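Side-chain contacts in cellulase IBT99 (PDB 6WBT), which probably hydrolyses 6-phospho-alpha-glucosides as a family 4 glycosidase that binds NAD and a manganese ion: residues L91-R94 with V95-Q99; N284-G287 with M288-I291; K220-V223 with R224-Y228; P242-V245 with H246-N250; V344-N347 with G348-E351. One frame throughout, in Å; residues are numbered along the deposited sequence.

All five contacts are local, each within one helix or turn. Along the chain they run contact 1, contact 3, contact 4, contact 2, contact 5. Contacts 1, 2 and 4 all touch the bound glucose 6-phosphate. Contact 1 lies on helix 90-103 of the Rossmann-type part, and contact 2 on helix 286-291 of the C-terminal family 4 domain. The centres of contacts 1 and 2 are about 9 Å apart, and their side chains meet. Contact 4, on helix 242-249, is centred about 15 Å from the centre of contact 2. Contact 3 closes helix 216-226. Its centre is about 13 Å from that of contact 4. Contact 5 follows strand 338-345, over 30 Å from every other centre, beside a second subunit. The sugar phosphate site is thus built from both parts of the chain.

Contact 1 (L91-R94 with V95-Q99); sequences LKMR and VKDEQ. With G6P (6-O-phosphono-alpha-D-glucopyranose), chain F.
Arg94 and Glu98 form a local pair of side chains one turn apart on helix 90-103, the helix that follows strand 81-84 of the mixed sheet. Their link is a long salt bridge, with Arg94 NE 3.8 Å from Glu98 OE2. The two side chains slant across each other, and the guanidinium and carboxylate planes are 54° apart. A water donates to Glu98 OE2 at 2.7 Å. Both the water and the carboxylate oxygen lie at the guanidinium edge. Arg94 is fully stretched: CG is anti to the backbone N (chi1 177°), and the chain stays extended to NE. This shape carries the guanidinium to the phosphate of the bound sugar. There Arg94 NH1 gives a nearly straight hydrogen bond of 2.9 Å to O2P of G6P, with an angle of 176° at the hydrogen. Glu98 OE1 is bonded to Gly287 N and Thr285 OG1, which probably helps to hold the carboxylate whose OE2 faces Arg94. On another face of the helix, Met93, a selenomethionine, bends back on itself and brings CE to 3.8 Å from Asp97 OD1. The other oxygen of that carboxylate, OD2, is in a salt bridge with Arg122. Ordinary helix bonds run underneath, such as Glu98 N to Arg94 O at 3.1 Å. Leu91 at the start touches NAD. The helix thus serves both the dinucleotide and the sugar phosphate, and the Arg94 end belongs to a phosphate-binding pocket.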
# COMPACT_ATOMS: atom_id res chain seq x y z
N LEU A 91 -1.44 -34.06 -25.71
CA LEU A 91 -0.17 -33.78 -26.37
C LEU A 91 -0.36 -33.38 -27.83
O LEU A 91 0.56 -32.82 -28.43
CB LEU A 91 0.76 -34.99 -26.28
CG LEU A 91 1.24 -35.37 -24.87
CD1 LEU A 91 2.13 -36.60 -24.93
CD2 LEU A 91 1.98 -34.20 -24.23
N LYS A 92 -1.53 -33.66 -28.40
CA LYS A 92 -1.81 -33.25 -29.78
C LYS A 92 -1.84 -31.73 -29.90
O LYS A 92 -1.27 -31.17 -30.85
CB LYS A 92 -3.13 -33.86 -30.24
CG LYS A 92 -3.94 -32.98 -31.18
CD LYS A 92 -5.41 -33.36 -31.15
CE LYS A 92 -6.27 -32.31 -31.84
NZ LYS A 92 -7.72 -32.60 -31.68
N MSE A 93 -2.49 -31.06 -28.96
CA MSE A 93 -2.58 -29.60 -29.00
C MSE A 93 -1.29 -28.95 -28.54
O MSE A 93 -1.02 -27.79 -28.86
CB MSE A 93 -3.75 -29.12 -28.14
CG MSE A 93 -5.11 -29.32 -28.79
SE MSE A 93 -5.22 -28.49 -30.55
CE MSE A 93 -4.67 -26.68 -30.06
N ARG A 94 -0.48 -29.69 -27.78
CA ARG A 94 0.79 -29.15 -27.31
C ARG A 94 1.76 -28.94 -28.47
O ARG A 94 2.43 -27.90 -28.54
CB ARG A 94 1.40 -30.06 -26.25
CG ARG A 94 2.76 -29.60 -25.77
CD ARG A 94 3.32 -30.50 -24.69
NE ARG A 94 4.65 -30.06 -24.27
CZ ARG A 94 5.35 -30.63 -23.29
NH1 ARG A 94 4.85 -31.67 -22.63
NH2 ARG A 94 6.55 -30.16 -22.97
N VAL A 95 1.85 -29.91 -29.38
CA VAL A 95 2.76 -29.77 -30.51
C VAL A 95 2.25 -28.71 -31.47
O VAL A 95 3.04 -28.08 -32.19
CB VAL A 95 2.97 -31.12 -31.22
CG1 VAL A 95 3.34 -32.19 -30.21
CG2 VAL A 95 1.73 -31.53 -31.99
N LYS A 96 0.94 -28.47 -31.50
CA LYS A 96 0.40 -27.43 -32.37
C LYS A 96 0.67 -26.04 -31.80
O LYS A 96 0.86 -25.09 -32.55
CB LYS A 96 -1.10 -27.64 -32.59
CG LYS A 96 -1.68 -26.80 -33.71
CD LYS A 96 -0.92 -27.03 -35.01
CE LYS A 96 -1.41 -26.11 -36.12
NZ LYS A 96 -0.61 -26.28 -37.36
N ASP A 97 0.69 -25.92 -30.47
CA ASP A 97 1.06 -24.64 -29.86
C ASP A 97 2.53 -24.33 -30.09
O ASP A 97 2.89 -23.19 -30.39
CB ASP A 97 0.75 -24.67 -28.36
CG ASP A 97 -0.73 -24.87 -28.07
OD1 ASP A 97 -1.52 -24.88 -29.03
OD2 ASP A 97 -1.08 -25.02 -26.88
N GLU A 98 3.40 -25.34 -29.95
CA GLU A 98 4.83 -25.12 -30.14
C GLU A 98 5.15 -24.82 -31.60
O GLU A 98 6.05 -24.02 -31.89
CB GLU A 98 5.61 -26.33 -29.65
CG GLU A 98 5.54 -26.55 -28.14
CD GLU A 98 6.07 -27.90 -27.72
OE1 GLU A 98 5.83 -28.89 -28.45
OE2 GLU A 98 6.73 -27.98 -26.66
N GLN A 99 4.44 -25.46 -32.53
CA GLN A 99 4.72 -25.24 -33.95
C GLN A 99 4.25 -23.87 -34.41
O GLN A 99 4.91 -23.23 -35.24
CB GLN A 99 4.07 -26.34 -34.79
CG GLN A 99 4.85 -27.65 -34.82
CD GLN A 99 4.24 -28.67 -35.75
OE1 GLN A 99 4.95 -29.41 -36.44
NE2 GLN A 99 2.91 -28.72 -35.78
C1 G6P F . 8.92 -30.09 -14.89
C2 G6P F . 8.06 -28.85 -15.08
C3 G6P F . 6.82 -29.16 -15.91
C4 G6P F . 7.21 -29.88 -17.19
C5 G6P F . 8.05 -31.10 -16.85
C6 G6P F . 8.44 -31.92 -18.08
O1 G6P F . 8.22 -31.04 -14.09
O2 G6P F . 7.66 -28.34 -13.80
O3 G6P F . 6.13 -27.95 -16.23
O4 G6P F . 6.03 -30.29 -17.90
O5 G6P F . 9.23 -30.67 -16.16
O6 G6P F . 7.81 -31.41 -19.25
P G6P F . 7.80 -32.29 -20.60
O1P G6P F . 8.03 -31.28 -21.70
O2P G6P F . 6.44 -32.94 -20.61
O3P G6P F . 8.94 -33.26 -20.40
O HOH W 1 7.56 -27.19 -24.17

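Contact 2 (N284-G287 with M288-I291). With G6P (6-O-phosphono-alpha-D-glucopyranose), chain F.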
# COMPACT_ATOMS: atom_id res chain seq x y z
N ASN A 284 10.33 -31.02 -34.79
CA ASN A 284 10.57 -31.94 -33.67
C ASN A 284 10.59 -31.09 -32.39
O ASN A 284 11.60 -30.93 -31.70
CB ASN A 284 11.88 -32.72 -33.83
CG ASN A 284 12.07 -33.80 -32.78
OD1 ASN A 284 12.85 -33.64 -31.84
ND2 ASN A 284 11.36 -34.91 -32.94
N THR A 285 9.42 -30.54 -32.06
CA THR A 285 9.28 -29.77 -30.84
C THR A 285 9.30 -30.69 -29.63
O THR A 285 9.31 -31.92 -29.74
CB THR A 285 7.98 -28.96 -30.88
OG1 THR A 285 6.87 -29.85 -31.00
CG2 THR A 285 7.99 -28.01 -32.06
N ARG A 286 9.32 -30.08 -28.44
CA ARG A 286 9.38 -30.85 -27.20
C ARG A 286 8.15 -31.73 -27.04
O ARG A 286 8.25 -32.86 -26.54
CB ARG A 286 9.52 -29.90 -26.01
CG ARG A 286 9.51 -30.58 -24.66
CD ARG A 286 10.59 -31.65 -24.57
NE ARG A 286 10.51 -32.41 -23.33
CZ ARG A 286 11.28 -33.46 -23.05
NH1 ARG A 286 12.19 -33.88 -23.92
NH2 ARG A 286 11.15 -34.09 -21.89
N GLY A 287 6.98 -31.24 -27.45
CA GLY A 287 5.78 -32.06 -27.37
C GLY A 287 5.87 -33.30 -28.25
O GLY A 287 5.37 -34.36 -27.89
N MSE A 288 6.52 -33.17 -29.40
CA MSE A 288 6.72 -34.30 -30.30
C MSE A 288 7.68 -35.32 -29.70
O MSE A 288 7.56 -36.52 -29.94
CB MSE A 288 7.24 -33.82 -31.66
CG MSE A 288 6.19 -33.16 -32.54
SE MSE A 288 6.96 -32.44 -34.17
CE MSE A 288 5.35 -32.36 -35.26
N GLN A 289 8.63 -34.83 -28.90
CA GLN A 289 9.61 -35.71 -28.29
C GLN A 289 8.97 -36.59 -27.22
O GLN A 289 9.27 -37.79 -27.14
CB GLN A 289 10.75 -34.89 -27.69
CG GLN A 289 11.49 -34.04 -28.72
CD GLN A 289 12.45 -33.06 -28.08
OE1 GLN A 289 12.95 -33.28 -26.98
NE2 GLN A 289 12.71 -31.95 -28.77
N VAL A 290 8.09 -36.02 -26.40
CA VAL A 290 7.41 -36.83 -25.39
C VAL A 290 6.36 -37.73 -26.02
O VAL A 290 5.96 -38.73 -25.41
CB VAL A 290 6.78 -35.93 -24.30
CG1 VAL A 290 7.81 -34.95 -23.77
CG2 VAL A 290 5.56 -35.20 -24.84
N ILE A 291 5.90 -37.42 -27.23
CA ILE A 291 5.01 -38.32 -27.95
C ILE A 291 5.77 -39.55 -28.42
O ILE A 291 5.31 -40.69 -28.27
CB ILE A 291 4.33 -37.59 -29.12
CG1 ILE A 291 3.26 -36.63 -28.60
CG2 ILE A 291 3.71 -38.59 -30.09
CD1 ILE A 291 2.56 -35.85 -29.69
C1 G6P F . 8.92 -30.09 -14.89
C2 G6P F . 8.06 -28.85 -15.08
C3 G6P F . 6.82 -29.16 -15.91
C4 G6P F . 7.21 -29.88 -17.19
C5 G6P F . 8.05 -31.10 -16.85
C6 G6P F . 8.44 -31.92 -18.08
O1 G6P F . 8.22 -31.04 -14.09
O2 G6P F . 7.66 -28.34 -13.80
O3 G6P F . 6.13 -27.95 -16.23
O4 G6P F . 6.03 -30.29 -17.90
O5 G6P F . 9.23 -30.67 -16.16
O6 G6P F . 7.81 -31.41 -19.25
P G6P F . 7.80 -32.29 -20.60
O1P G6P F . 8.03 -31.28 -21.70
O2P G6P F . 6.44 -32.94 -20.61
O3P G6P F . 8.94 -33.26 -20.40
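Arg286 reaches from the first turn of helix 286-291 to the phosphate of the bound sugar, with Gln289 at its edge and Val290 against one face. From CB the chain sets out anti to the backbone N and then bends at chi2 (56°). CG lies 3.4 Å from O1P of G6P. CD passes 3.7 Å from Gln289 OE1. NE donates to O1P of G6P at 3.2 Å, with 162° at the hydrogen, and more weakly to O3P. Over one face of the guanidinium sits Val290 CG1, 3.6 Å above the plane and offset toward the rim. NH2 gives a bond of 2.8 Å to O3P of G6P. NH1 turns the other way and donates to Gln289 OE1 at 3.2 Å, the acceptor lying in the guanidinium plane. NH1 is also in a salt bridge with Asp241. The Gln289 amide stands almost square to the guanidinium, at 87°. Its other end is held too: Gln289 NE2 donates to Asn284 O at 3.3 Å, coming in above that carbonyl plane. Gln289 therefore joins Asn284, just before the N-cap residue Thr285, to the arginine. A methionine in place of Arg286 would remove the charge and every N-H, and would probably leave two phosphate oxygens, Gln289 OE1 and Asp241 without these partners. Gln289 N binds Thr285 O at 3.1 Å and starts the helix. Arg94 comes to the same phosphate from helix 90-103. This is a phosphate-binding site in which an arginine at a helix N-terminus grips two oxygens of the group.

Contact 3 (K220-V223 with R224-Y228); sequences KEHV and RKYGY
The C-terminal end of helix 216-226 carries this contact, where His222 meets Tyr226 and Gly227 ends the helical run with a positive phi. Tyr226 CD2 sits 3.3 Å above one face of the His222 ring, toward its rim. The rings are oblique, with planes 53° apart and centroids at 4.9 Å. His222 CG is anti to the backbone N (chi1 175°), which sets the ring out from the helix, where Tyr226 one turn on lies over its face. His222 NE2 donates to Val229 O, just past the turn. Trading His222 for an alanine would probably leave Val229 O without that donor and Tyr226 without the ring it rests against. Gly227 N closes the last turn on Val223 O at 2.7 Å. Beyond it, Tyr228 folds back, and its CE1 lies 3.6 Å from Val223 CG2. Its hydroxyl bonds to Pro263 O. Lys220 and Arg224 run alongside each other, with Lys220 CE 3.3 Å from Arg224 NH2. Each has carbonyl partners outside this helix: Lys220 NZ bonds to Asp260 O and Thr259 O, and Arg224 NE to Ser255 O. These oxygens probably offset the cost of bringing two like charges together.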
# COMPACT_ATOMS: atom_id res chain seq x y z
N LYS A 220 26.09 -21.60 -6.05
CA LYS A 220 26.24 -20.65 -7.15
C LYS A 220 27.66 -20.65 -7.70
O LYS A 220 27.87 -20.18 -8.83
CB LYS A 220 25.83 -19.25 -6.70
CG LYS A 220 26.65 -18.67 -5.56
CD LYS A 220 25.82 -17.72 -4.71
CE LYS A 220 25.11 -16.67 -5.55
NZ LYS A 220 24.29 -15.76 -4.71
N GLU A 221 28.64 -21.16 -6.95
CA GLU A 221 29.97 -21.34 -7.50
C GLU A 221 29.98 -22.43 -8.56
O GLU A 221 30.67 -22.31 -9.59
CB GLU A 221 30.96 -21.69 -6.38
CG GLU A 221 32.39 -21.87 -6.87
CD GLU A 221 33.15 -22.91 -6.07
OE1 GLU A 221 32.50 -23.75 -5.41
OE2 GLU A 221 34.40 -22.88 -6.10
N HIS A 222 29.22 -23.51 -8.34
CA HIS A 222 29.15 -24.60 -9.30
C HIS A 222 28.21 -24.28 -10.45
O HIS A 222 28.48 -24.65 -11.60
CB HIS A 222 28.70 -25.89 -8.59
CG HIS A 222 28.49 -27.05 -9.52
ND1 HIS A 222 29.44 -28.03 -9.70
CD2 HIS A 222 27.44 -27.39 -10.30
CE1 HIS A 222 28.99 -28.92 -10.56
NE2 HIS A 222 27.78 -28.56 -10.94
N VAL A 223 27.09 -23.61 -10.17
CA VAL A 223 26.10 -23.35 -11.21
C VAL A 223 26.63 -22.37 -12.24
O VAL A 223 26.34 -22.48 -13.43
CB VAL A 223 24.78 -22.86 -10.57
CG1 VAL A 223 23.76 -22.53 -11.64
CG2 VAL A 223 24.23 -23.91 -9.62
N ARG A 224 27.43 -21.39 -11.80
CA ARG A 224 27.96 -20.40 -12.73
C ARG A 224 28.90 -21.00 -13.76
O ARG A 224 29.10 -20.41 -14.83
CB ARG A 224 28.67 -19.29 -11.96
CG ARG A 224 27.74 -18.28 -11.31
CD ARG A 224 28.47 -17.42 -10.30
NE ARG A 224 27.56 -16.59 -9.53
CZ ARG A 224 27.89 -15.95 -8.41
NH1 ARG A 224 29.12 -16.07 -7.92
NH2 ARG A 224 27.00 -15.22 -7.77
N LYS A 225 29.48 -22.17 -13.48
CA LYS A 225 30.40 -22.82 -14.40
C LYS A 225 29.80 -24.01 -15.14
O LYS A 225 30.08 -24.20 -16.32
CB LYS A 225 31.66 -23.27 -13.65
CG LYS A 225 32.66 -22.14 -13.41
CD LYS A 225 33.06 -22.03 -11.95
CE LYS A 225 33.88 -23.22 -11.49
NZ LYS A 225 34.38 -23.05 -10.10
N TYR A 226 28.96 -24.80 -14.47
CA TYR A 226 28.38 -25.98 -15.09
C TYR A 226 26.85 -25.99 -15.07
O TYR A 226 26.25 -26.94 -15.58
CB TYR A 226 28.88 -27.26 -14.40
CG TYR A 226 30.36 -27.25 -14.08
CD1 TYR A 226 31.31 -27.36 -15.09
CD2 TYR A 226 30.81 -27.12 -12.77
CE1 TYR A 226 32.66 -27.36 -14.80
CE2 TYR A 226 32.15 -27.12 -12.48
CZ TYR A 226 33.08 -27.23 -13.49
OH TYR A 226 34.42 -27.22 -13.20
N GLY A 227 26.22 -24.96 -14.51
CA GLY A 227 24.78 -24.99 -14.40
C GLY A 227 24.34 -25.94 -13.29
O GLY A 227 25.09 -26.27 -12.37
N TYR A 228 23.09 -26.38 -13.40
CA TYR A 228 22.52 -27.34 -12.46
C TYR A 228 22.90 -28.78 -12.79
O TYR A 228 22.24 -29.71 -12.31
CB TYR A 228 21.00 -27.20 -12.43
CG TYR A 228 20.52 -25.94 -11.74
CD1 TYR A 228 21.08 -25.52 -10.54
CD2 TYR A 228 19.50 -25.17 -12.28
CE1 TYR A 228 20.65 -24.37 -9.91
CE2 TYR A 228 19.06 -24.02 -11.66
CZ TYR A 228 19.64 -23.62 -10.47
OH TYR A 228 19.20 -22.48 -9.84

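Contact 4 (P242-V245 with H246-N250). With G6P (6-O-phosphono-alpha-D-glucopyranose), chain F.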
# COMPACT_ATOMS: atom_id res chain seq x y z
N PRO A 242 18.51 -35.30 -23.60
CA PRO A 242 19.46 -34.21 -23.91
C PRO A 242 18.85 -32.83 -23.78
O PRO A 242 19.59 -31.86 -23.57
CB PRO A 242 19.87 -34.51 -25.36
CG PRO A 242 18.73 -35.31 -25.92
CD PRO A 242 18.23 -36.14 -24.78
N ASP A 243 17.52 -32.70 -23.90
CA ASP A 243 16.89 -31.40 -23.73
C ASP A 243 16.99 -30.92 -22.29
O ASP A 243 17.14 -29.72 -22.05
CB ASP A 243 15.43 -31.46 -24.18
CG ASP A 243 14.90 -30.11 -24.63
OD1 ASP A 243 15.23 -29.09 -24.00
OD2 ASP A 243 14.16 -30.08 -25.63
N TRP A 244 16.91 -31.84 -21.32
CA TRP A 244 17.05 -31.44 -19.92
C TRP A 244 18.48 -31.08 -19.57
O TRP A 244 18.71 -30.26 -18.68
CB TRP A 244 16.53 -32.54 -19.00
CG TRP A 244 15.05 -32.49 -18.76
CD1 TRP A 244 14.15 -33.49 -19.00
CD2 TRP A 244 14.31 -31.39 -18.23
NE1 TRP A 244 12.89 -33.07 -18.66
CE2 TRP A 244 12.96 -31.79 -18.18
CE3 TRP A 244 14.65 -30.11 -17.79
CZ2 TRP A 244 11.95 -30.95 -17.71
CZ3 TRP A 244 13.64 -29.28 -17.33
CH2 TRP A 244 12.31 -29.70 -17.29
N VAL A 245 19.46 -31.69 -20.25
CA VAL A 245 20.85 -31.33 -20.02
C VAL A 245 21.11 -29.91 -20.52
O VAL A 245 21.72 -29.09 -19.81
CB VAL A 245 21.79 -32.34 -20.70
CG1 VAL A 245 23.24 -32.00 -20.39
CG2 VAL A 245 21.46 -33.75 -20.26
N HIS A 246 20.66 -29.60 -21.73
CA HIS A 246 20.77 -28.24 -22.25
C HIS A 246 19.97 -27.26 -21.40
O HIS A 246 20.36 -26.09 -21.26
CB HIS A 246 20.30 -28.20 -23.70
CG HIS A 246 20.17 -26.82 -24.27
ND1 HIS A 246 21.21 -26.18 -24.91
CD2 HIS A 246 19.13 -25.96 -24.28
CE1 HIS A 246 20.81 -24.98 -25.30
NE2 HIS A 246 19.55 -24.82 -24.93
N THR A 247 18.85 -27.71 -20.83
CA THR A 247 18.01 -26.82 -20.03
C THR A 247 18.68 -26.47 -18.71
O THR A 247 18.62 -25.32 -18.26
CB THR A 247 16.65 -27.46 -19.80
OG1 THR A 247 16.16 -28.00 -21.03
CG2 THR A 247 15.66 -26.43 -19.30
N PHE A 248 19.31 -27.45 -18.06
CA PHE A 248 19.97 -27.18 -16.79
C PHE A 248 21.29 -26.44 -16.98
O PHE A 248 21.66 -25.60 -16.15
CB PHE A 248 20.22 -28.48 -16.03
CG PHE A 248 18.98 -29.08 -15.43
CD1 PHE A 248 17.92 -28.28 -15.04
CD2 PHE A 248 18.87 -30.45 -15.26
CE1 PHE A 248 16.77 -28.83 -14.49
CE2 PHE A 248 17.73 -31.01 -14.71
CZ PHE A 248 16.68 -30.20 -14.32
N LYS A 249 22.01 -26.72 -18.07
CA LYS A 249 23.30 -26.10 -18.31
C LYS A 249 23.19 -24.65 -18.77
O LYS A 249 24.20 -23.93 -18.75
CB LYS A 249 24.10 -26.92 -19.33
CG LYS A 249 25.60 -26.71 -19.26
CD LYS A 249 26.33 -27.66 -20.20
CE LYS A 249 26.14 -29.11 -19.78
NZ LYS A 249 26.72 -29.39 -18.43
N ASN A 250 22.01 -24.21 -19.19
CA ASN A 250 21.82 -22.81 -19.57
C ASN A 250 21.75 -21.88 -18.38
O ASN A 250 21.88 -20.66 -18.55
CB ASN A 250 20.55 -22.66 -20.41
CG ASN A 250 20.83 -22.63 -21.90
OD1 ASN A 250 20.78 -23.66 -22.57
ND2 ASN A 250 21.14 -21.45 -22.43
C1 G6P F . 8.92 -30.09 -14.89
C2 G6P F . 8.06 -28.85 -15.08
C3 G6P F . 6.82 -29.16 -15.91
C4 G6P F . 7.21 -29.88 -17.19
C5 G6P F . 8.05 -31.10 -16.85
C6 G6P F . 8.44 -31.92 -18.08
O1 G6P F . 8.22 -31.04 -14.09
O2 G6P F . 7.66 -28.34 -13.80
O3 G6P F . 6.13 -27.95 -16.23
O4 G6P F . 6.03 -30.29 -17.90
O5 G6P F . 9.23 -30.67 -16.16
O6 G6P F . 7.81 -31.41 -19.25
P G6P F . 7.80 -32.29 -20.60
O1P G6P F . 8.03 -31.28 -21.70
O2P G6P F . 6.44 -32.94 -20.61
O3P G6P F . 8.94 -33.26 -20.40
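Trp244 packs against Thr247 and Phe248 on the inner face of helix 242-249, while Val245 and Lys249 meet on a looser, outer side. On the inner face, Trp244 CE3 stands 4.0 Å above one face of the Phe248 ring, over its rim. The two planes are 30° apart. The near-parallel rings are displaced, with little face shared and centroids 5.4 Å apart. Thr247 fills in beside them, with CB 3.9 Å from Trp244 CE3 and the methyl CG2 4.0 Å from Trp244 CZ3. Trp244 CG is anti to the carbonyl carbon (chi1 -85°), and the indole projects out from the helix to the sugar. Its CZ2 comes 3.1 Å from the ring oxygen O5 of G6P, and C5 of the sugar lies at the indole edge, in its plane. Phe248 N bonds to Trp244 O at 2.9 Å beneath these rings. The outer side is thinner. Val245 and Lys249 run side by side and touch through CG1 of Val245 and CE of Lys249 at 4.1 Å. The lysine is exposed and bends twice toward its amine. His246 turns to another partner and stacks on Tyr279. Around the helix, Trp244 and Phe248 lean on Met173 of helix 173-184. Asp243 and Trp244 touch Arg286 on helix 286-291, and His246 and Thr247 touch Gln268 on helix 267-270. Phe248 also shares a backbone bond with Tyr228, just past helix 216-226.

Contact 5 (V344-N347 with G348-E351)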
# COMPACT_ATOMS: atom_id res chain seq x y z
N VAL A 344 0.22 -19.48 -3.73
CA VAL A 344 -0.82 -18.91 -2.88
C VAL A 344 -1.13 -17.50 -3.36
O VAL A 344 -0.30 -16.86 -4.02
CB VAL A 344 -0.41 -18.91 -1.39
CG1 VAL A 344 -0.28 -20.33 -0.87
CG2 VAL A 344 0.90 -18.15 -1.21
N PRO A 345 -2.32 -16.99 -3.05
CA PRO A 345 -2.59 -15.57 -3.29
C PRO A 345 -1.69 -14.71 -2.41
O PRO A 345 -1.52 -14.99 -1.22
CB PRO A 345 -4.07 -15.41 -2.91
CG PRO A 345 -4.63 -16.80 -2.98
CD PRO A 345 -3.52 -17.71 -2.58
N ASN A 346 -1.12 -13.67 -3.01
CA ASN A 346 -0.17 -12.80 -2.31
C ASN A 346 -0.79 -12.19 -1.06
O ASN A 346 -0.48 -12.61 0.06
CB ASN A 346 0.32 -11.69 -3.25
CG ASN A 346 1.49 -10.92 -2.67
OD1 ASN A 346 2.23 -11.43 -1.83
ND2 ASN A 346 1.65 -9.68 -3.10
N ASN A 347 -1.66 -11.19 -1.25
CA ASN A 347 -2.37 -10.54 -0.14
C ASN A 347 -1.39 -10.00 0.90
O ASN A 347 -1.65 -10.05 2.10
CB ASN A 347 -3.38 -11.50 0.50
CG ASN A 347 -4.58 -11.75 -0.39
OD1 ASN A 347 -5.02 -10.87 -1.13
ND2 ASN A 347 -5.13 -12.97 -0.32
N GLY A 348 -0.26 -9.49 0.43
CA GLY A 348 0.74 -8.91 1.30
C GLY A 348 1.92 -9.80 1.63
O GLY A 348 2.81 -9.37 2.36
N ALA A 349 1.94 -11.04 1.13
CA ALA A 349 3.08 -11.92 1.37
C ALA A 349 4.36 -11.31 0.80
O ALA A 349 5.36 -11.16 1.50
CB ALA A 349 2.82 -13.30 0.77
N ILE A 350 4.33 -10.95 -0.48
CA ILE A 350 5.36 -10.13 -1.11
C ILE A 350 4.79 -8.73 -1.22
O ILE A 350 3.85 -8.49 -1.99
CB ILE A 350 5.79 -10.69 -2.47
CG1 ILE A 350 6.26 -12.14 -2.33
CG2 ILE A 350 6.89 -9.83 -3.07
CD1 ILE A 350 6.69 -12.78 -3.64
N GLU A 351 5.35 -7.78 -0.46
CA GLU A 351 4.70 -6.49 -0.26
C GLU A 351 4.65 -5.67 -1.54
O GLU A 351 3.66 -4.97 -1.80
CB GLU A 351 5.40 -5.71 0.84
CG GLU A 351 4.47 -5.21 1.94
CD GLU A 351 5.07 -4.07 2.74
OE1 GLU A 351 4.54 -2.94 2.68
OE2 GLU A 351 6.09 -4.30 3.43
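Asn346 grips the backbone of Ile350 with both ends of its side-chain amide. Its OD1 accepts from Ile350 N, in the carbonyl plane and on a lone pair. The modelled length of that bond is short, but at this resolution it should not be read as unusual strength. Its ND2 donates to Ile350 O at 2.7 Å, and that oxygen lies in the amide plane. Both bonds are close to straight, at 167°. CG is anti to the backbone N (chi1 -169°), and this sends the amide across the turn. The methyl of Ala349 lies beside it, with CB 3.3 Å from Asn346 OD1. The next shell is the turn itself, a type I' beta turn from Asn346 to Ala349. Ala349 N closes it on Asn346 O at 3.1 Å, coming from well above the carbonyl plane. Asn347 and Gly348 both have positive phi, and a CB on Gly348 would run into Asn347 O. Further out, Asn346 ND2 also bonds to Ser354 O, and Asn346 pairs by its backbone with Ala357, next to strand 358-366. Arg374 of the second subunit donates to Pro345 O and Asn346 O. The turn, which follows strand 338-345, thus lies at a subunit interface. One asparagine amide acts here as an extra peptide group, satisfying a buried backbone N-H and C=O together and fixing its own rotation.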